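Local coordinates for EmGH1 (Erythrobacter marinus, PDB 5Z87), which probably hydrolyses beta-glucosidic bonds, releasing glucose from the ends of substrates such as cellobiose, as a family 3 glycoside hydrolase, at residues 147-152 and 159-164; 153-158 and 204-209; 436-441 and 566-571; 478-483 and 516-521; 332-337 and 353-358. All coordinates share one frame; numbering follows the deposited sequence.

Contact 1: 147-152 and 159-164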
# COMPACT_ATOMS: atom_id res chain seq x y z
N MET A 147 -13.32 11.32 14.32
CA MET A 147 -13.93 10.85 13.07
C MET A 147 -15.45 11.00 13.10
O MET A 147 -16.06 11.35 12.08
CB MET A 147 -13.55 9.40 12.78
CG MET A 147 -14.02 8.93 11.39
SD MET A 147 -13.04 7.55 10.81
CE MET A 147 -11.64 8.38 10.05
N ALA A 148 -16.08 10.73 14.24
CA ALA A 148 -17.52 10.99 14.37
C ALA A 148 -17.84 12.44 14.07
O ALA A 148 -18.72 12.75 13.26
CB ALA A 148 -18.00 10.62 15.78
N MET A 149 -17.11 13.36 14.69
CA MET A 149 -17.39 14.78 14.49
C MET A 149 -17.15 15.19 13.05
O MET A 149 -17.79 16.13 12.55
CB MET A 149 -16.55 15.63 15.43
CG MET A 149 -16.95 15.49 16.91
SD MET A 149 -16.26 16.85 17.87
CE MET A 149 -14.59 16.29 18.15
N ALA A 150 -16.22 14.51 12.36
CA ALA A 150 -16.00 14.81 10.94
C ALA A 150 -17.24 14.51 10.11
O ALA A 150 -17.41 15.09 9.03
CB ALA A 150 -14.80 14.02 10.41
N CYS A 151 -18.09 13.57 10.57
CA CYS A 151 -19.29 13.24 9.80
C CYS A 151 -20.29 14.36 9.81
O CYS A 151 -21.19 14.38 8.96
CB CYS A 151 -19.99 11.99 10.34
SG CYS A 151 -19.01 10.52 10.46
N ALA A 152 -20.16 15.30 10.75
CA ALA A 152 -21.16 16.35 10.91
C ALA A 152 -21.06 17.40 9.81
O ALA A 152 -22.06 18.05 9.50
CB ALA A 152 -21.01 17.01 12.28
N ARG A 159 -15.45 24.34 16.04
CA ARG A 159 -14.77 25.44 16.73
C ARG A 159 -15.32 25.62 18.14
O ARG A 159 -14.55 25.80 19.10
CB ARG A 159 -14.92 26.72 15.91
CG ARG A 159 -14.08 27.87 16.44
CD ARG A 159 -14.64 29.24 16.06
NE ARG A 159 -15.97 29.47 16.63
CZ ARG A 159 -16.22 29.73 17.92
NH1 ARG A 159 -15.23 29.78 18.82
NH2 ARG A 159 -17.47 29.92 18.32
N GLN A 160 -16.65 25.56 18.30
CA GLN A 160 -17.27 25.65 19.61
C GLN A 160 -16.86 24.50 20.52
O GLN A 160 -16.61 24.70 21.72
CB GLN A 160 -18.80 25.66 19.48
CG GLN A 160 -19.38 26.86 18.79
CD GLN A 160 -20.84 26.65 18.45
OE1 GLN A 160 -21.30 27.00 17.37
NE2 GLN A 160 -21.58 26.05 19.37
N VAL A 161 -16.80 23.29 19.98
CA VAL A 161 -16.44 22.14 20.80
C VAL A 161 -15.05 22.32 21.39
O VAL A 161 -14.81 22.00 22.57
CB VAL A 161 -16.54 20.84 19.99
CG1 VAL A 161 -15.60 19.77 20.57
CG2 VAL A 161 -17.96 20.34 19.99
N PHE A 162 -14.12 22.84 20.60
CA PHE A 162 -12.76 22.97 21.09
C PHE A 162 -12.54 24.27 21.85
O PHE A 162 -11.60 24.34 22.65
CB PHE A 162 -11.78 22.76 19.93
CG PHE A 162 -11.69 21.31 19.53
CD1 PHE A 162 -10.92 20.43 20.27
CD2 PHE A 162 -12.48 20.80 18.51
CE1 PHE A 162 -10.88 19.08 19.95
CE2 PHE A 162 -12.44 19.45 18.18
CZ PHE A 162 -11.64 18.59 18.90
N GLU A 163 -13.40 25.27 21.66
CA GLU A 163 -13.43 26.39 22.59
C GLU A 163 -13.82 25.91 23.99
O GLU A 163 -13.17 26.26 24.98
CB GLU A 163 -14.40 27.45 22.08
CG GLU A 163 -14.46 28.74 22.90
CD GLU A 163 -15.59 29.64 22.46
OE1 GLU A 163 -16.72 29.42 22.91
OE2 GLU A 163 -15.35 30.55 21.63
N ALA A 164 -14.86 25.07 24.08
CA ALA A 164 -15.25 24.50 25.37
C ALA A 164 -14.13 23.65 25.95
O ALA A 164 -13.86 23.70 27.16
CB ALA A 164 -16.53 23.67 25.24
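Helix 146-150 and helix 155-171 follow one another in the N-terminal, TIM-barrel-type domain of this glycoside hydrolase, and they meet through the side chain of Met149, which reaches Val161 and Phe162. The methionine sits with CG beside its own backbone N (chi1 -69°), and the chain bends only at its last torsion (chi3 -82°), which separates the tasks of its sulfur and its methyl. SD faces Val161 tip to tip, 4.0 Å from Val161 CG1. The methyl turns off toward the aromatic ring and lies 3.8 Å from Phe162 CZ and equally far from Phe162 CE2, approaching that end of the ring at a slant. Val161 CG1 lies over one face of the Phe162 ring, near its rim, so the valine and the phenylalanine offer the flexible thioether a continuous apolar surface. Helix 155-171 is the long helix of a beta-alpha-beta crossover, running between the parallel strands 126-129 and 176-177; the short helix that carries Met149 belongs to the connection leading into it. Neighbouring helices enclose the same residues: Val161 also packs on Met412 of helix 403-416, and Phe162 on Ile211 and Leu215 of helix 201-216. Apolar side chains therefore suit all three buried positions. The more exposed flank of helix 155-171 is polar. There Arg159 NH1 donates to Glu163 OE2, one turn on, at 2.9 Å and nearly straight (164°); the oxygen lies in the guanidinium plane but is met from above its own carboxylate, and Arg227 forms a second salt bridge with it.

Contact 2: 153-158 and 204-209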
# COMPACT_ATOMS: atom_id res chain seq x y z
N PHE A 153 -19.87 17.58 9.23
CA PHE A 153 -19.64 18.66 8.26
C PHE A 153 -20.14 20.00 8.81
O PHE A 153 -20.77 20.80 8.11
CB PHE A 153 -20.26 18.33 6.89
CG PHE A 153 -19.48 17.28 6.14
CD1 PHE A 153 -19.57 15.94 6.52
CD2 PHE A 153 -18.63 17.63 5.10
CE1 PHE A 153 -18.83 14.95 5.85
CE2 PHE A 153 -17.88 16.65 4.42
CZ PHE A 153 -17.98 15.30 4.80
N ARG A 154 -19.85 20.25 10.09
CA ARG A 154 -20.22 21.48 10.79
C ARG A 154 -18.97 22.06 11.44
O ARG A 154 -18.79 21.95 12.66
CB ARG A 154 -21.30 21.22 11.85
CG ARG A 154 -22.69 20.91 11.30
CD ARG A 154 -23.27 22.12 10.59
NE ARG A 154 -23.42 23.25 11.50
CZ ARG A 154 -24.44 23.41 12.34
NH1 ARG A 154 -25.42 22.51 12.40
NH2 ARG A 154 -24.48 24.48 13.13
N PRO A 155 -18.07 22.66 10.66
CA PRO A 155 -16.86 23.21 11.28
C PRO A 155 -17.15 24.33 12.27
O PRO A 155 -16.38 24.52 13.22
CB PRO A 155 -16.02 23.68 10.08
CG PRO A 155 -16.95 23.67 8.90
CD PRO A 155 -18.01 22.68 9.19
N ASP A 156 -18.26 25.05 12.09
CA ASP A 156 -18.66 26.05 13.08
C ASP A 156 -18.90 25.42 14.44
O ASP A 156 -18.51 25.98 15.47
CB ASP A 156 -19.92 26.80 12.60
CG ASP A 156 -21.12 25.86 12.37
OD1 ASP A 156 -20.93 24.67 12.05
OD2 ASP A 156 -22.26 26.33 12.51
N MET A 157 -19.50 24.23 14.47
CA MET A 157 -19.69 23.58 15.76
C MET A 157 -18.39 22.95 16.27
O MET A 157 -18.20 22.84 17.49
CB MET A 157 -20.80 22.54 15.67
CG MET A 157 -22.18 23.16 15.51
SD MET A 157 -23.47 21.90 15.40
CE MET A 157 -23.21 20.97 16.92
N VAL A 158 -17.51 22.54 15.35
CA VAL A 158 -16.19 22.03 15.75
C VAL A 158 -15.44 23.10 16.54
O VAL A 158 -14.86 22.81 17.60
CB VAL A 158 -15.39 21.58 14.52
CG1 VAL A 158 -13.96 21.27 14.90
CG2 VAL A 158 -16.04 20.36 13.87
N VAL A 204 -10.06 17.60 6.15
CA VAL A 204 -9.11 17.62 7.26
C VAL A 204 -8.51 19.01 7.43
O VAL A 204 -8.25 19.45 8.55
CB VAL A 204 -8.03 16.54 7.05
CG1 VAL A 204 -6.97 16.62 8.12
CG2 VAL A 204 -8.65 15.16 7.07
N THR A 205 -8.32 19.73 6.32
CA THR A 205 -7.80 21.10 6.38
C THR A 205 -8.81 22.04 7.01
O THR A 205 -8.46 22.85 7.88
CB THR A 205 -7.44 21.56 4.96
OG1 THR A 205 -6.31 20.80 4.51
CG2 THR A 205 -7.10 23.05 4.92
N VAL A 206 -10.07 21.94 6.60
CA VAL A 206 -11.11 22.77 7.18
C VAL A 206 -11.28 22.46 8.66
O VAL A 206 -11.40 23.36 9.49
CB VAL A 206 -12.43 22.58 6.40
CG1 VAL A 206 -13.60 23.11 7.21
CG2 VAL A 206 -12.33 23.26 5.04
N SER A 207 -11.26 21.17 9.00
CA SER A 207 -11.38 20.79 10.40
C SER A 207 -10.18 21.27 11.21
O SER A 207 -10.34 21.77 12.32
CB SER A 207 -11.53 19.28 10.52
OG SER A 207 -12.57 18.82 9.67
N ALA A 208 -8.96 21.12 10.67
CA ALA A 208 -7.76 21.52 11.40
C ALA A 208 -7.79 23.00 11.77
O ALA A 208 -7.45 23.37 12.90
CB ALA A 208 -6.50 21.20 10.58
N LYS A 209 -8.21 23.85 10.83
CA LYS A 209 -8.31 25.28 11.11
C LYS A 209 -9.33 25.57 12.19
O LYS A 209 -9.12 26.46 13.03
CB LYS A 209 -8.67 26.05 9.84
CG LYS A 209 -7.74 25.82 8.68
CD LYS A 209 -7.61 27.06 7.82
CE LYS A 209 -8.91 27.45 7.18
NZ LYS A 209 -8.84 28.91 6.85
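From Phe153 to Val158 the chain turns out of one helix and into the next, bringing Pro155 and Val158 against Val206 and Ser207 of helix 201-216. Phe153 makes the exit with a positive phi, and its ring meets that of Phe728, on strand 724-733, edge-to-face. Arg154 follows at the N-cap; its carbonyl O receives Val158 N at 3.0 Å, and its NH1 forms a salt bridge with Glu415. Pro155 suits the first turn of helix 155-171, where a residue without an N-H costs no helical bond. Its ring lies across Val206, with CB and CG both 3.8 Å from Val206 CG1, the methyl anti to the valine's backbone N. Here two helices of the TIM-barrel-type domain pack side by side, close enough that the CA atoms of Pro155 and Ser207 are 6.1 Å apart. Phe728 of the fibronectin-like domain touches both Pro155 and Val206, making this a junction of two domains. Asp156, in the same first turn, is placed where the helix end would probably favour a negative charge. Arg154 grips it side-on in a salt bridge, NE to Asp156 OD1 at 2.9 Å and NH2 to Asp156 OD2 at 3.0 Å; OD1 also accepts a weak bond from Met157 N. Met157 lays its SD over one face of the Arg154 guanidinium. Val158 comes last, with CG1 4.5 Å from the carbonyl O of Ser207, whose small hydroxymethyl turns its OG back to Val203 O.

Contact 3: 436-441 and 566-571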
# COMPACT_ATOMS: atom_id res chain seq x y z
N LYS A 436 -42.83 -2.94 22.85
CA LYS A 436 -41.72 -3.56 23.58
C LYS A 436 -40.50 -3.66 22.67
O LYS A 436 -40.49 -4.45 21.73
CB LYS A 436 -42.10 -4.93 24.12
CG LYS A 436 -41.14 -5.47 25.17
CD LYS A 436 -41.54 -6.86 25.62
CE LYS A 436 -40.78 -7.26 26.88
NZ LYS A 436 -39.75 -8.31 26.62
N MET A 437 -39.46 -2.88 22.98
CA MET A 437 -38.25 -2.82 22.18
C MET A 437 -37.11 -3.57 22.87
O MET A 437 -36.84 -3.32 24.05
CB MET A 437 -37.84 -1.37 21.93
CG MET A 437 -36.42 -1.21 21.42
SD MET A 437 -35.82 0.48 21.51
CE MET A 437 -36.94 1.39 20.46
N LEU A 438 -36.47 -4.48 22.14
CA LEU A 438 -35.26 -5.14 22.61
C LEU A 438 -34.04 -4.34 22.16
O LEU A 438 -33.86 -4.10 20.96
CB LEU A 438 -35.16 -6.56 22.06
CG LEU A 438 -33.80 -7.24 22.26
CD1 LEU A 438 -33.56 -7.54 23.74
CD2 LEU A 438 -33.68 -8.50 21.43
N VAL A 439 -33.22 -3.91 23.12
CA VAL A 439 -31.94 -3.26 22.85
C VAL A 439 -30.85 -4.29 23.15
O VAL A 439 -30.71 -4.72 24.29
CB VAL A 439 -31.76 -1.99 23.69
CG1 VAL A 439 -30.42 -1.33 23.39
CG2 VAL A 439 -32.89 -1.01 23.41
N VAL A 440 -30.10 -4.69 22.12
CA VAL A 440 -29.23 -5.85 22.19
C VAL A 440 -27.92 -5.59 21.46
O VAL A 440 -27.89 -4.90 20.43
CB VAL A 440 -29.94 -7.09 21.61
CG1 VAL A 440 -30.58 -6.72 20.28
CG2 VAL A 440 -28.97 -8.25 21.41
N GLY A 441 -26.83 -6.16 21.98
CA GLY A 441 -25.54 -6.11 21.33
C GLY A 441 -24.40 -5.72 22.25
O GLY A 441 -24.59 -5.17 23.34
N GLU A 566 -27.81 -11.85 12.10
CA GLU A 566 -28.64 -12.70 11.25
C GLU A 566 -29.65 -13.50 12.08
O GLU A 566 -30.77 -13.74 11.61
CB GLU A 566 -27.77 -13.62 10.41
CG GLU A 566 -26.74 -12.86 9.58
CD GLU A 566 -26.03 -13.75 8.59
OE1 GLU A 566 -24.92 -14.25 8.92
OE2 GLU A 566 -26.58 -13.95 7.49
N ALA A 567 -29.28 -13.90 13.30
CA ALA A 567 -30.22 -14.64 14.14
C ALA A 567 -31.43 -13.79 14.49
O ALA A 567 -32.56 -14.28 14.50
CB ALA A 567 -29.53 -15.13 15.41
N LEU A 568 -31.21 -12.51 14.78
CA LEU A 568 -32.31 -11.61 15.13
C LEU A 568 -33.11 -11.22 13.90
O LEU A 568 -34.35 -11.08 13.97
CB LEU A 568 -31.78 -10.37 15.84
CG LEU A 568 -31.11 -10.63 17.20
CD1 LEU A 568 -30.46 -9.37 17.77
CD2 LEU A 568 -32.14 -11.20 18.20
N LEU A 569 -32.43 -11.03 12.77
CA LEU A 569 -33.13 -10.62 11.56
C LEU A 569 -34.09 -11.70 11.08
O LEU A 569 -35.16 -11.39 10.56
CB LEU A 569 -32.11 -10.25 10.47
CG LEU A 569 -31.40 -8.90 10.68
CD1 LEU A 569 -30.17 -8.78 9.80
CD2 LEU A 569 -32.34 -7.75 10.43
N ALA A 570 -33.73 -12.97 11.29
CA ALA A 570 -34.56 -14.07 10.83
C ALA A 570 -35.92 -14.10 11.52
O ALA A 570 -36.85 -14.74 11.02
CB ALA A 570 -33.83 -15.39 11.03
N LEU A 571 -36.06 -13.40 12.66
CA LEU A 571 -37.33 -13.34 13.37
C LEU A 571 -38.38 -12.51 12.64
O LEU A 571 -39.57 -12.61 12.97
CB LEU A 571 -37.10 -12.78 14.78
CG LEU A 571 -36.04 -13.51 15.61
CD1 LEU A 571 -36.07 -13.07 17.07
CD2 LEU A 571 -36.20 -15.02 15.50
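Leu568, on the inner side of helix 561-569, packs on Val440 and Leu438 of strand 436-440 in the alpha/beta sandwich of the C-terminal domain. The helix is the crossover between parallel strands 527-533 and 574-580, and it lies on one face of their sheet. Ala567 turns to the next helix along that face, touching Ile515 and Val519 of helix 508-522; its small methyl suits the meeting of two helices. Leu568 then faces the sheet. With CG beside its own backbone N (chi1 -65°), it sends CD1 tip to tip against Val440, 3.7 Å from Val440 CG1. CD2 is a looser neighbour of Leu438 CD2, at 4.5 Å. The leucine also touches Ile528 and Met530, on the strand lying between strand 436-440 and strand 574-580, so one branched side chain spans two neighbouring strands. Its targets are two residues apart on each strand, as side chains on the same face of a sheet must be. Ala570 N still bonds back to Glu566 O, at 3.1 Å, and Leu571 rounds off this part of the chain by packing on Ala522 instead of on strand 436-440. On the strand side, Val440 holds CG1 between its backbone N and carbonyl carbon (chi1 47°), which leaves both methyls facing the leucine: CG2 is the second neighbour of Leu568 CD1, at 4.1 Å.

Contact 4: 478-483 and 516-521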
# COMPACT_ATOMS: atom_id res chain seq x y z
N GLU A 478 -36.49 -3.94 26.83
CA GLU A 478 -35.68 -4.98 27.43
C GLU A 478 -34.29 -4.97 26.81
O GLU A 478 -34.09 -4.45 25.71
CB GLU A 478 -36.32 -6.37 27.28
CG GLU A 478 -35.81 -7.36 28.33
CD GLU A 478 -36.75 -8.53 28.54
OE1 GLU A 478 -37.98 -8.34 28.37
OE2 GLU A 478 -36.26 -9.62 28.89
N TYR A 479 -33.34 -5.54 27.54
CA TYR A 479 -31.95 -5.53 27.14
C TYR A 479 -31.42 -6.95 27.16
O TYR A 479 -31.71 -7.72 28.07
CB TYR A 479 -31.09 -4.65 28.07
CG TYR A 479 -29.61 -5.00 28.04
CD1 TYR A 479 -28.82 -4.65 26.95
CD2 TYR A 479 -29.01 -5.67 29.09
CE1 TYR A 479 -27.47 -4.98 26.91
CE2 TYR A 479 -27.67 -6.00 29.06
CZ TYR A 479 -26.90 -5.64 27.97
OH TYR A 479 -25.55 -5.96 27.95
N ALA A 480 -30.64 -7.28 26.14
CA ALA A 480 -29.88 -8.52 26.09
C ALA A 480 -28.46 -8.21 25.64
O ALA A 480 -28.24 -7.32 24.81
CB ALA A 480 -30.54 -9.54 25.14
N GLN A 481 -27.49 -8.93 26.21
CA GLN A 481 -26.10 -8.78 25.79
C GLN A 481 -25.94 -9.07 24.29
O GLN A 481 -25.30 -8.30 23.56
CB GLN A 481 -25.22 -9.70 26.63
CG GLN A 481 -23.74 -9.68 26.27
CD GLN A 481 -23.07 -8.36 26.60
OE1 GLN A 481 -23.55 -7.59 27.44
NE2 GLN A 481 -21.95 -8.10 25.93
N GLY A 482 -26.55 -10.15 23.81
CA GLY A 482 -26.43 -10.53 22.42
C GLY A 482 -25.16 -11.32 22.17
O GLY A 482 -25.21 -12.53 21.94
N CYS A 483 -24.02 -10.62 22.20
CA CYS A 483 -22.70 -11.25 22.19
C CYS A 483 -21.69 -10.25 22.74
O CYS A 483 -21.98 -9.06 22.86
CB CYS A 483 -22.30 -11.71 20.78
SG CYS A 483 -21.97 -10.33 19.63
N ALA A 516 -28.55 -17.24 21.49
CA ALA A 516 -29.78 -17.96 21.77
C ALA A 516 -30.64 -17.24 22.80
O ALA A 516 -31.86 -17.07 22.62
CB ALA A 516 -29.46 -19.38 22.24
N GLU A 517 -30.03 -16.76 23.89
CA GLU A 517 -30.79 -16.05 24.91
C GLU A 517 -31.44 -14.79 24.35
O GLU A 517 -32.58 -14.46 24.69
CB GLU A 517 -29.90 -15.70 26.10
CG GLU A 517 -29.66 -16.87 27.05
CD GLU A 517 -28.62 -16.55 28.11
OE1 GLU A 517 -27.95 -17.50 28.59
OE2 GLU A 517 -28.47 -15.36 28.47
N ALA A 518 -30.72 -14.05 23.49
CA ALA A 518 -31.30 -12.84 22.94
C ALA A 518 -32.42 -13.17 21.96
O ALA A 518 -33.42 -12.44 21.88
CB ALA A 518 -30.22 -12.00 22.25
N VAL A 519 -32.27 -14.26 21.20
CA VAL A 519 -33.34 -14.72 20.32
C VAL A 519 -34.62 -14.96 21.13
O VAL A 519 -35.71 -14.48 20.76
CB VAL A 519 -32.91 -15.99 19.58
CG1 VAL A 519 -34.11 -16.66 18.92
CG2 VAL A 519 -31.82 -15.67 18.54
N ALA A 520 -34.52 -15.69 22.24
CA ALA A 520 -35.68 -15.95 23.10
C ALA A 520 -36.30 -14.65 23.60
O ALA A 520 -37.51 -14.43 23.47
CB ALA A 520 -35.27 -16.83 24.28
N THR A 521 -35.48 -13.76 24.17
CA THR A 521 -35.97 -12.48 24.66
C THR A 521 -36.67 -11.67 23.57
O THR A 521 -37.57 -10.88 23.85
CB THR A 521 -34.81 -11.68 25.25
OG1 THR A 521 -34.09 -12.51 26.18
CG2 THR A 521 -35.29 -10.42 25.95
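The carbonyl O of Glu517 is gripped twice by Thr521, the residue whose methyl meets Glu478 across the contact: Thr521 N gives the ordinary helical bond, at 3.0 Å, and Thr521 OG1 donates at 2.9 Å from the opposite face of the carbonyl plane. Helix 508-522 here covers edge strand 476-480 of the alpha/beta sandwich in the C-terminal domain. It forms the crossover from that strand to the parallel strand 527-533, passing over strand 436-440, which lies between them. The hydroxyl bond fixes the rotation of Thr521 (chi1 -50°) and puts CG2 anti to the backbone N, directed at the sheet. That methyl lies close against the carboxylate end of Glu478, 3.2 Å from Glu478 OE2, and also borders Glu478 CG and CD. Glu478 reaches it with an extended chain, CG anti to its backbone N (chi1 -158°), and its other oxygen, OE1, is held by the salt bridge to Lys436. With neither the hydroxyl nor the methyl of Thr521, an alanine here is likely to leave Glu517 O with only the backbone donor of this pair and to open a gap beside the Glu478 chain. One turn earlier the helix comes nearest, because the facing residues are small. Ala518 CB touches Ala480 CB at 3.8 Å. Gly482, at backbone angles where a CB would jam against the carbonyl O of Gln481, adds its bare backbone to the same surface, with its CA 4.1 Å from Ala518 CB.

Contact 5: 332-337 and 353-358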
# COMPACT_ATOMS: atom_id res chain seq x y z
N GLU A 332 24.15 10.62 19.37
CA GLU A 332 23.95 10.99 17.98
C GLU A 332 22.48 11.24 17.66
O GLU A 332 22.17 12.10 16.84
CB GLU A 332 24.52 9.92 17.03
CG GLU A 332 24.27 10.30 15.56
CD GLU A 332 25.05 9.48 14.53
OE1 GLU A 332 25.12 8.24 14.65
OE2 GLU A 332 25.58 10.09 13.57
N ALA A 333 21.57 10.53 18.33
CA ALA A 333 20.14 10.76 18.10
C ALA A 333 19.72 12.15 18.56
O ALA A 333 19.01 12.87 17.84
CB ALA A 333 19.30 9.68 18.81
N ALA A 334 20.14 12.53 19.77
CA ALA A 334 19.85 13.88 20.26
C ALA A 334 20.34 14.93 19.26
O ALA A 334 19.61 15.87 18.94
CB ALA A 334 20.50 14.08 21.64
N ILE A 335 21.55 14.73 18.71
CA ILE A 335 22.11 15.72 17.79
C ILE A 335 21.31 15.79 16.50
O ILE A 335 21.01 16.88 15.99
CB ILE A 335 23.60 15.42 17.51
CG1 ILE A 335 24.43 15.62 18.77
CG2 ILE A 335 24.12 16.34 16.39
CD1 ILE A 335 25.91 15.29 18.59
N MET A 336 20.95 14.63 15.94
CA MET A 336 20.16 14.61 14.71
C MET A 336 18.81 15.29 14.91
O MET A 336 18.41 16.14 14.10
CB MET A 336 19.95 13.17 14.24
CG MET A 336 21.18 12.57 13.60
SD MET A 336 20.84 10.91 12.97
CE MET A 336 22.48 10.45 12.39
N GLY A 337 18.09 14.95 15.99
CA GLY A 337 16.79 15.58 16.22
C GLY A 337 16.88 17.09 16.39
O GLY A 337 16.08 17.84 15.82
N LEU A 353 18.79 15.27 27.53
CA LEU A 353 19.54 15.55 28.75
C LEU A 353 21.04 15.57 28.50
O LEU A 353 21.78 16.15 29.30
CB LEU A 353 19.18 14.53 29.84
CG LEU A 353 17.91 14.80 30.67
CD1 LEU A 353 16.68 15.01 29.81
CD2 LEU A 353 17.63 13.68 31.66
N MET A 354 21.50 14.98 27.39
CA MET A 354 22.91 15.01 27.02
C MET A 354 23.32 16.31 26.32
O MET A 354 24.51 16.51 26.09
CB MET A 354 23.26 13.83 26.09
CG MET A 354 23.03 12.45 26.69
SD MET A 354 23.23 11.13 25.45
CE MET A 354 22.67 9.71 26.39
N LEU A 355 22.37 17.17 25.96
CA LEU A 355 22.71 18.34 25.15
C LEU A 355 23.74 19.26 25.81
O LEU A 355 24.68 19.69 25.11
CB LEU A 355 21.43 19.11 24.81
CG LEU A 355 20.44 18.44 23.86
CD1 LEU A 355 19.29 19.40 23.57
CD2 LEU A 355 21.12 17.99 22.58
N PRO A 356 23.64 19.61 27.10
CA PRO A 356 24.68 20.50 27.68
C PRO A 356 26.08 19.90 27.61
O PRO A 356 27.02 20.57 27.17
CB PRO A 356 24.21 20.72 29.13
CG PRO A 356 22.75 20.42 29.11
CD PRO A 356 22.57 19.33 28.08
N GLN A 357 26.24 18.65 28.02
CA GLN A 357 27.57 18.05 27.96
C GLN A 357 28.07 17.92 26.53
O GLN A 357 29.29 18.00 26.30
CB GLN A 357 27.59 16.69 28.67
CG GLN A 357 28.98 16.25 29.13
CD GLN A 357 29.79 17.40 29.75
OE1 GLN A 357 29.38 17.98 30.76
NE2 GLN A 357 30.92 17.75 29.13
N LEU A 358 27.17 17.72 25.56
CA LEU A 358 27.62 17.62 24.17
C LEU A 358 28.15 18.96 23.67
O LEU A 358 29.12 19.01 22.92
CB LEU A 358 26.48 17.14 23.26
CG LEU A 358 26.09 15.67 23.45
CD1 LEU A 358 24.67 15.41 22.93
CD2 LEU A 358 27.12 14.74 22.78
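Ala334 and Ile335, neighbours on helix 330-340, each face a different leucine of the chain at 353-358. The alanine methyl points at the other helix but is too short to go far, and Leu355 makes up the difference. The CB of Leu355 starts off to one side, yet with CG beside its backbone N (chi1 -68°) and an extended second torsion its end swings inward until CD2 lies 4.1 Å from Ala334 CB. The second pair divides the work differently: Leu358 starts out toward the partner helix, whereas Ile335 sets off to one side and only its end comes nearer. The two side chains meet at a slant to each other, with Leu358 CD1 resting 4.2 Å from Ile335 CG1, partway along the isoleucine chain. The two leucines are three positions apart, close to one helical turn, which puts both on the same side of helix 355-360. The small alanine suits its place by leaving room for the bulkier leucine. Each leucine has a further neighbour on helix 330-340: Leu355 touches Leu338, and Leu358 touches Ala331. This is apolar packing between successive helices joined through the short strand 345-346, within the TIM-barrel-type domain and away from the ligand pocket.

Overall arrangement
From the N terminus, contact 1 closes a short loop between successive helices, and contact 2 begins inside that loop and closes much later, at 204-209, so the two cross. Both use helix 155-171 and their centres lie 7 Å apart. Contact 5 follows in series, a separate short loop in the same N-terminal domain, about 39 Å from either of them between centres. Contact 3 then spans much of the C-terminal domain, with contact 4 nested within its loop. Those two are joined through neighbouring strands 436-440 and 476-480 and bring two helices onto one sheet. Contacts 3 and 5 lie on opposite sides of the chain's centre.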